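Local coordinates for Iron(III) ABC transporter, periplasmic iron-compound-binding protein (PDB 3TEF), which probably binds iron(III)–catecholate siderophores in the periplasm and delivers them to an ABC transporter for uptake, at residues 108-114 / 179-184; 117-121 / 265-270. Residue numbers count along the deposited sequence, not the author numbering.

Contact 1: residues 108-114 / 179-184; sequences EADQGYW and SSVYKD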
loop_
_atom_site.group_PDB
_atom_site.type_symbol
_atom_site.label_atom_id
_atom_site.label_comp_id
_atom_site.label_asym_id
_atom_site.label_seq_id
_atom_site.Cartn_x
_atom_site.Cartn_y
_atom_site.Cartn_z
ATOM N N GLU A 108 -2.148 8.075 -4.082
ATOM C CA GLU A 108 -1.509 9.384 -4.302
ATOM C C GLU A 108 -1.409 10.164 -2.992
ATOM O O GLU A 108 -2.410 10.379 -2.313
ATOM C CB GLU A 108 -2.288 10.198 -5.330
ATOM C CG GLU A 108 -2.419 9.532 -6.686
ATOM C CD GLU A 108 -1.074 9.260 -7.313
ATOM O OE1 GLU A 108 -0.147 10.068 -7.092
ATOM O OE2 GLU A 108 -0.938 8.228 -7.998
ATOM N N ALA A 109 -0.199 10.577 -2.638
ATOM C CA ALA A 109 0.027 11.282 -1.375
ATOM C C ALA A 109 -0.673 12.637 -1.323
ATOM O O ALA A 109 -1.220 13.025 -0.285
ATOM C CB ALA A 109 1.530 11.437 -1.109
ATOM N N ASP A 110 -0.663 13.367 -2.436
ATOM C CA ASP A 110 -1.285 14.688 -2.433
ATOM C C ASP A 110 -2.793 14.662 -2.145
ATOM O O ASP A 110 -3.265 15.368 -1.249
ATOM C CB ASP A 110 -0.916 15.514 -3.686
ATOM C CG ASP A 110 -1.615 15.038 -4.959
ATOM O OD1 ASP A 110 -1.912 13.832 -5.100
ATOM O OD2 ASP A 110 -1.846 15.890 -5.850
ATOM N N GLN A 111 -3.552 13.842 -2.865
ATOM C CA GLN A 111 -4.993 13.771 -2.594
ATOM C C GLN A 111 -5.310 12.918 -1.364
ATOM O O GLN A 111 -6.389 13.027 -0.778
ATOM C CB GLN A 111 -5.779 13.300 -3.821
ATOM C CG GLN A 111 -5.234 12.063 -4.482
ATOM C CD GLN A 111 -5.970 11.729 -5.768
ATOM O OE1 GLN A 111 -5.352 11.546 -6.822
ATOM N NE2 GLN A 111 -7.295 11.656 -5.690
ATOM N N GLY A 112 -4.356 12.085 -0.965
ATOM C CA GLY A 112 -4.517 11.269 0.227
ATOM C C GLY A 112 -4.789 9.815 -0.106
ATOM O O GLY A 112 -5.439 9.501 -1.105
ATOM N N TYR A 113 -4.302 8.928 0.756
ATOM C CA TYR A 113 -4.437 7.491 0.523
ATOM C C TYR A 113 -5.873 7.029 0.235
ATOM O O TYR A 113 -6.127 6.355 -0.767
ATOM C CB TYR A 113 -3.877 6.692 1.702
ATOM C CG TYR A 113 -4.068 5.205 1.510
ATOM C CD1 TYR A 113 -3.162 4.466 0.744
ATOM C CD2 TYR A 113 -5.159 4.542 2.074
ATOM C CE1 TYR A 113 -3.335 3.111 0.548
ATOM C CE2 TYR A 113 -5.342 3.176 1.886
ATOM C CZ TYR A 113 -4.423 2.473 1.119
ATOM O OH TYR A 113 -4.582 1.136 0.899
ATOM N N TRP A 114 -6.815 7.372 1.106
ATOM C CA TRP A 114 -8.161 6.809 0.960
ATOM C C TRP A 114 -8.945 7.378 -0.228
ATOM O O TRP A 114 -9.571 6.626 -0.982
ATOM C CB TRP A 114 -8.954 6.871 2.280
ATOM C CG TRP A 114 -10.361 6.307 2.204
ATOM C CD1 TRP A 114 -11.508 6.910 2.660
ATOM C CD2 TRP A 114 -10.772 5.051 1.638
ATOM N NE1 TRP A 114 -12.593 6.113 2.408
ATOM C CE2 TRP A 114 -12.172 4.960 1.784
ATOM C CE3 TRP A 114 -10.092 3.988 1.020
ATOM C CZ2 TRP A 114 -12.912 3.855 1.347
ATOM C CZ3 TRP A 114 -10.824 2.889 0.577
ATOM C CH2 TRP A 114 -12.225 2.834 0.740
ATOM N N SER A 179 0.441 8.845 3.877
ATOM C CA SER A 179 -0.513 9.936 4.078
ATOM C C SER A 179 -1.761 9.501 4.865
ATOM O O SER A 179 -2.339 10.295 5.606
ATOM C CB SER A 179 -0.921 10.548 2.735
ATOM O OG SER A 179 -1.701 9.659 1.954
ATOM N N SER A 180 -2.155 8.237 4.712
ATOM C CA SER A 180 -3.344 7.703 5.384
ATOM C C SER A 180 -3.377 8.025 6.876
ATOM O O SER A 180 -4.430 8.373 7.427
ATOM C CB SER A 180 -3.396 6.191 5.201
ATOM O OG SER A 180 -2.184 5.633 5.667
ATOM N N VAL A 181 -2.225 7.899 7.526
ATOM C CA VAL A 181 -2.111 8.119 8.962
ATOM C C VAL A 181 -2.660 9.488 9.366
ATOM O O VAL A 181 -3.346 9.614 10.385
ATOM C CB VAL A 181 -0.647 8.010 9.433
ATOM C CG1 VAL A 181 -0.529 8.373 10.907
ATOM C CG2 VAL A 181 -0.112 6.583 9.201
ATOM N N TYR A 182 -2.358 10.496 8.558
ATOM C CA TYR A 182 -2.649 11.882 8.911
ATOM C C TYR A 182 -3.906 12.409 8.231
ATOM O O TYR A 182 -4.743 13.055 8.867
ATOM C CB TYR A 182 -1.429 12.753 8.586
ATOM C CG TYR A 182 -0.208 12.222 9.292
ATOM C CD1 TYR A 182 -0.084 12.357 10.665
ATOM C CD2 TYR A 182 0.784 11.521 8.607
ATOM C CE1 TYR A 182 0.993 11.849 11.342
ATOM C CE2 TYR A 182 1.879 10.996 9.288
ATOM C CZ TYR A 182 1.974 11.168 10.655
ATOM O OH TYR A 182 3.047 10.670 11.363
ATOM N N LYS A 183 -4.039 12.126 6.941
ATOM C CA LYS A 183 -5.132 12.673 6.143
ATOM C C LYS A 183 -6.436 11.888 6.273
ATOM O O LYS A 183 -7.526 12.451 6.139
ATOM C CB LYS A 183 -4.724 12.787 4.671
ATOM C CG LYS A 183 -3.508 13.668 4.440
ATOM C CD LYS A 183 -3.343 14.050 2.974
ATOM C CE LYS A 183 -2.087 14.893 2.779
ATOM N NZ LYS A 183 -1.954 15.387 1.379
ATOM N N ASP A 184 -6.326 10.592 6.530
ATOM C CA ASP A 184 -7.505 9.728 6.579
ATOM C C ASP A 184 -7.840 9.244 7.969
ATOM O O ASP A 184 -9.002 9.161 8.318
ATOM C CB ASP A 184 -7.333 8.529 5.648
ATOM C CG ASP A 184 -7.070 8.945 4.222
ATOM O OD1 ASP A 184 -7.745 9.874 3.733
ATOM O OD2 ASP A 184 -6.174 8.355 3.587
#
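A helix whose N-cap residue is glycine has no side chain there to receive its first amides, and the acceptors can be borrowed from elsewhere in the chain. Here G112 holds the N-cap position of helix 113-128, and residues 179-184 do the lending. S179 comes first: its OG lies 3.0 Å from the backbone N of Y113 and accepts that hydrogen bond at a fairly bent angle, while its CB rests 3.9 Å from A109 O. At S180 the contact turns to packing, CB to CB of Y113 at 3.6 Å, and M273 of the C-terminal helix covers the same side. K183 then reaches back in an extended conformation along G112, its CD 4.1 Å from G112 CA. Its NZ donates to A109 O (3.0 Å) and D110 O (2.9 Å), with N175 OD1 as a further partner. D184 closes the series: its OD2 accepts from W114 N at 2.7 Å and also lies against the edge of the Y113 ring, 3.4 Å from Y113 CB. The pairing of charge with backbone is thus complementary: an ammonium group meets carbonyls of the helical turn that precedes G112, and a carboxylate meets the start of the following helix, so the charges of K183 and D184 are met by backbone groups across the contact, not by an opposite charge.

Contact 2: residues 117-121 / 265-270; sequences TQQQW and SGVKAT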
loop_
_atom_site.group_PDB
_atom_site.type_symbol
_atom_site.label_atom_id
_atom_site.label_comp_id
_atom_site.label_asym_id
_atom_site.label_seq_id
_atom_site.Cartn_x
_atom_site.Cartn_y
_atom_site.Cartn_z
ATOM N N THR A 117 -7.312 5.760 -3.221
ATOM C CA THR A 117 -7.563 4.324 -3.250
ATOM C C THR A 117 -8.994 4.009 -3.721
ATOM O O THR A 117 -9.209 3.097 -4.513
ATOM C CB THR A 117 -7.266 3.696 -1.876
ATOM O OG1 THR A 117 -5.859 3.783 -1.613
ATOM C CG2 THR A 117 -7.711 2.222 -1.832
ATOM N N GLN A 118 -9.966 4.782 -3.247
ATOM C CA GLN A 118 -11.338 4.673 -3.753
ATOM C C GLN A 118 -11.413 4.746 -5.263
ATOM O O GLN A 118 -12.133 3.974 -5.898
ATOM C CB GLN A 118 -12.204 5.808 -3.207
ATOM C CG GLN A 118 -12.562 5.654 -1.759
ATOM C CD GLN A 118 -13.332 6.867 -1.271
ATOM O OE1 GLN A 118 -14.377 7.215 -1.826
ATOM N NE2 GLN A 118 -12.796 7.542 -0.264
ATOM N N GLN A 119 -10.698 5.708 -5.847
ATOM C CA GLN A 119 -10.684 5.825 -7.291
ATOM C C GLN A 119 -10.039 4.612 -7.942
ATOM O O GLN A 119 -10.469 4.200 -9.013
ATOM C CB GLN A 119 -9.991 7.114 -7.754
ATOM C CG GLN A 119 -10.187 7.395 -9.233
ATOM C CD GLN A 119 -11.654 7.390 -9.627
ATOM O OE1 GLN A 119 -12.470 8.096 -9.028
ATOM N NE2 GLN A 119 -12.005 6.576 -10.615
ATOM N N GLN A 120 -9.012 4.035 -7.306
ATOM C CA GLN A 120 -8.369 2.864 -7.895
ATOM C C GLN A 120 -9.362 1.704 -7.932
ATOM O O GLN A 120 -9.428 0.966 -8.929
ATOM C CB GLN A 120 -7.098 2.431 -7.131
ATOM C CG GLN A 120 -6.078 3.538 -6.857
ATOM C CD GLN A 120 -5.766 4.383 -8.095
ATOM O OE1 GLN A 120 -6.153 5.553 -8.178
ATOM N NE2 GLN A 120 -5.062 3.799 -9.044
ATOM N N TRP A 121 -10.118 1.517 -6.848
ATOM C CA TRP A 121 -11.119 0.453 -6.848
ATOM C C TRP A 121 -12.230 0.765 -7.854
ATOM O O TRP A 121 -12.688 -0.118 -8.576
ATOM C CB TRP A 121 -11.710 0.213 -5.451
ATOM C CG TRP A 121 -10.714 -0.158 -4.378
ATOM C CD1 TRP A 121 -9.365 -0.379 -4.527
ATOM C CD2 TRP A 121 -11.001 -0.336 -2.989
ATOM N NE1 TRP A 121 -8.805 -0.685 -3.306
ATOM C CE2 TRP A 121 -9.789 -0.658 -2.342
ATOM C CE3 TRP A 121 -12.173 -0.247 -2.221
ATOM C CZ2 TRP A 121 -9.713 -0.895 -0.968
ATOM C CZ3 TRP A 121 -12.098 -0.480 -0.851
ATOM C CH2 TRP A 121 -10.880 -0.796 -0.239
ATOM N N SER A 265 -2.844 0.062 -1.740
ATOM C CA SER A 265 -4.221 0.208 -2.191
ATOM C C SER A 265 -4.976 -1.118 -2.363
ATOM O O SER A 265 -6.051 -1.154 -2.954
ATOM C CB SER A 265 -4.310 1.074 -3.455
ATOM O OG SER A 265 -3.934 2.422 -3.174
ATOM N N GLY A 266 -4.434 -2.206 -1.815
ATOM C CA GLY A 266 -5.148 -3.463 -1.867
ATOM C C GLY A 266 -6.442 -3.377 -1.080
ATOM O O GLY A 266 -6.583 -2.534 -0.190
ATOM N N VAL A 267 -7.389 -4.249 -1.406
ATOM C CA VAL A 267 -8.606 -4.369 -0.594
ATOM C C VAL A 267 -8.309 -4.964 0.791
ATOM O O VAL A 267 -8.599 -4.338 1.823
ATOM C CB VAL A 267 -9.704 -5.145 -1.347
ATOM C CG1 VAL A 267 -10.888 -5.480 -0.427
ATOM C CG2 VAL A 267 -10.150 -4.352 -2.589
ATOM N N LYS A 268 -7.698 -6.144 0.819
ATOM C CA LYS A 268 -7.340 -6.772 2.090
ATOM C C LYS A 268 -6.341 -5.894 2.829
ATOM O O LYS A 268 -6.389 -5.775 4.051
ATOM C CB LYS A 268 -6.735 -8.161 1.876
ATOM C CG LYS A 268 -7.614 -9.116 1.088
ATOM C CD LYS A 268 -8.962 -9.280 1.725
ATOM C CE LYS A 268 -9.753 -10.394 1.056
ATOM N NZ LYS A 268 -10.870 -10.862 1.930
ATOM N N ALA A 269 -5.446 -5.255 2.073
ATOM C CA ALA A 269 -4.451 -4.386 2.672
ATOM C C ALA A 269 -5.107 -3.242 3.421
ATOM O O ALA A 269 -4.744 -2.940 4.561
ATOM C CB ALA A 269 -3.496 -3.847 1.584
ATOM N N THR A 270 -6.097 -2.625 2.787
ATOM C CA THR A 270 -6.762 -1.474 3.370
ATOM C C THR A 270 -7.570 -1.903 4.583
ATOM O O THR A 270 -7.602 -1.205 5.587
ATOM C CB THR A 270 -7.640 -0.750 2.342
ATOM O OG1 THR A 270 -6.813 -0.291 1.268
ATOM C CG2 THR A 270 -8.332 0.437 2.991
#
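Two helices can be joined through the loop that leads into one of them, and the approach of helix 113-128 to the start of helix 267-279 illustrates this well. Hydrogen bonds hold the loop end. S265 OG donates to T117 OG1 at 2.8 Å, and T117 OG1 is also bonded to Y113 O one turn earlier in its own helix, so the hydroxyl pair is anchored to backbone. The indole of W121 donates from NE1 to S265 O, 2.8 Å away and almost perfectly straight at 175°. S265 has left-handed backbone angles, which help to turn its carbonyl and its side chain both onto the facing helix. Within the second segment, T270 OG1 donates to G266 O at 2.7 Å, joining T270 N, which bonds the same oxygen at 3.0 Å in the first helical turn.

The apolar part is a CH-pi contact: V267 CG2 lies over one face of the W121 indole, 4.0 Å from the centroid of the six-membered ring, 22° off its normal and 3.7 Å from W121 CE2. Van der Waals packing completes the fit, with W121 CZ2 3.6 Å from G266 O and T117 CG2 4.1 Å from T270 OG1. Beyond W121 lie V134 and I138 of helix 131-154, and V267 also packs on helix 27-35. The result is a buried junction of helices in the two-lobed, helix-linked architecture of class III periplasmic binding proteins, where the long helix, here 131-154, spans the lobes.

Both contacts are largely buried and both draw on helix 113-128, contact 1 at its N-terminus and contact 2 about a turn further along; contact 1 alone reaches solvent, around D110 and K183. They adjoin through Y113, whose OH probably hydrogen-bonds T270 OG1 (2.7 Å), and through the edge-to-face rings of W114 and W121. The chemistry follows the place: contact 1, where the loop after strand 102-104 meets the C-terminal lobe, sets two charged side chains and a serine hydroxyl against backbone groups, whereas contact 2, deeper among helices, relies on hydroxyls, an indole and aliphatic packing. Each helix start has a glycine N-cap and a nearby aspartate: D184 accepts one amide, W114 N, and D31 two, K268 N and A269 N.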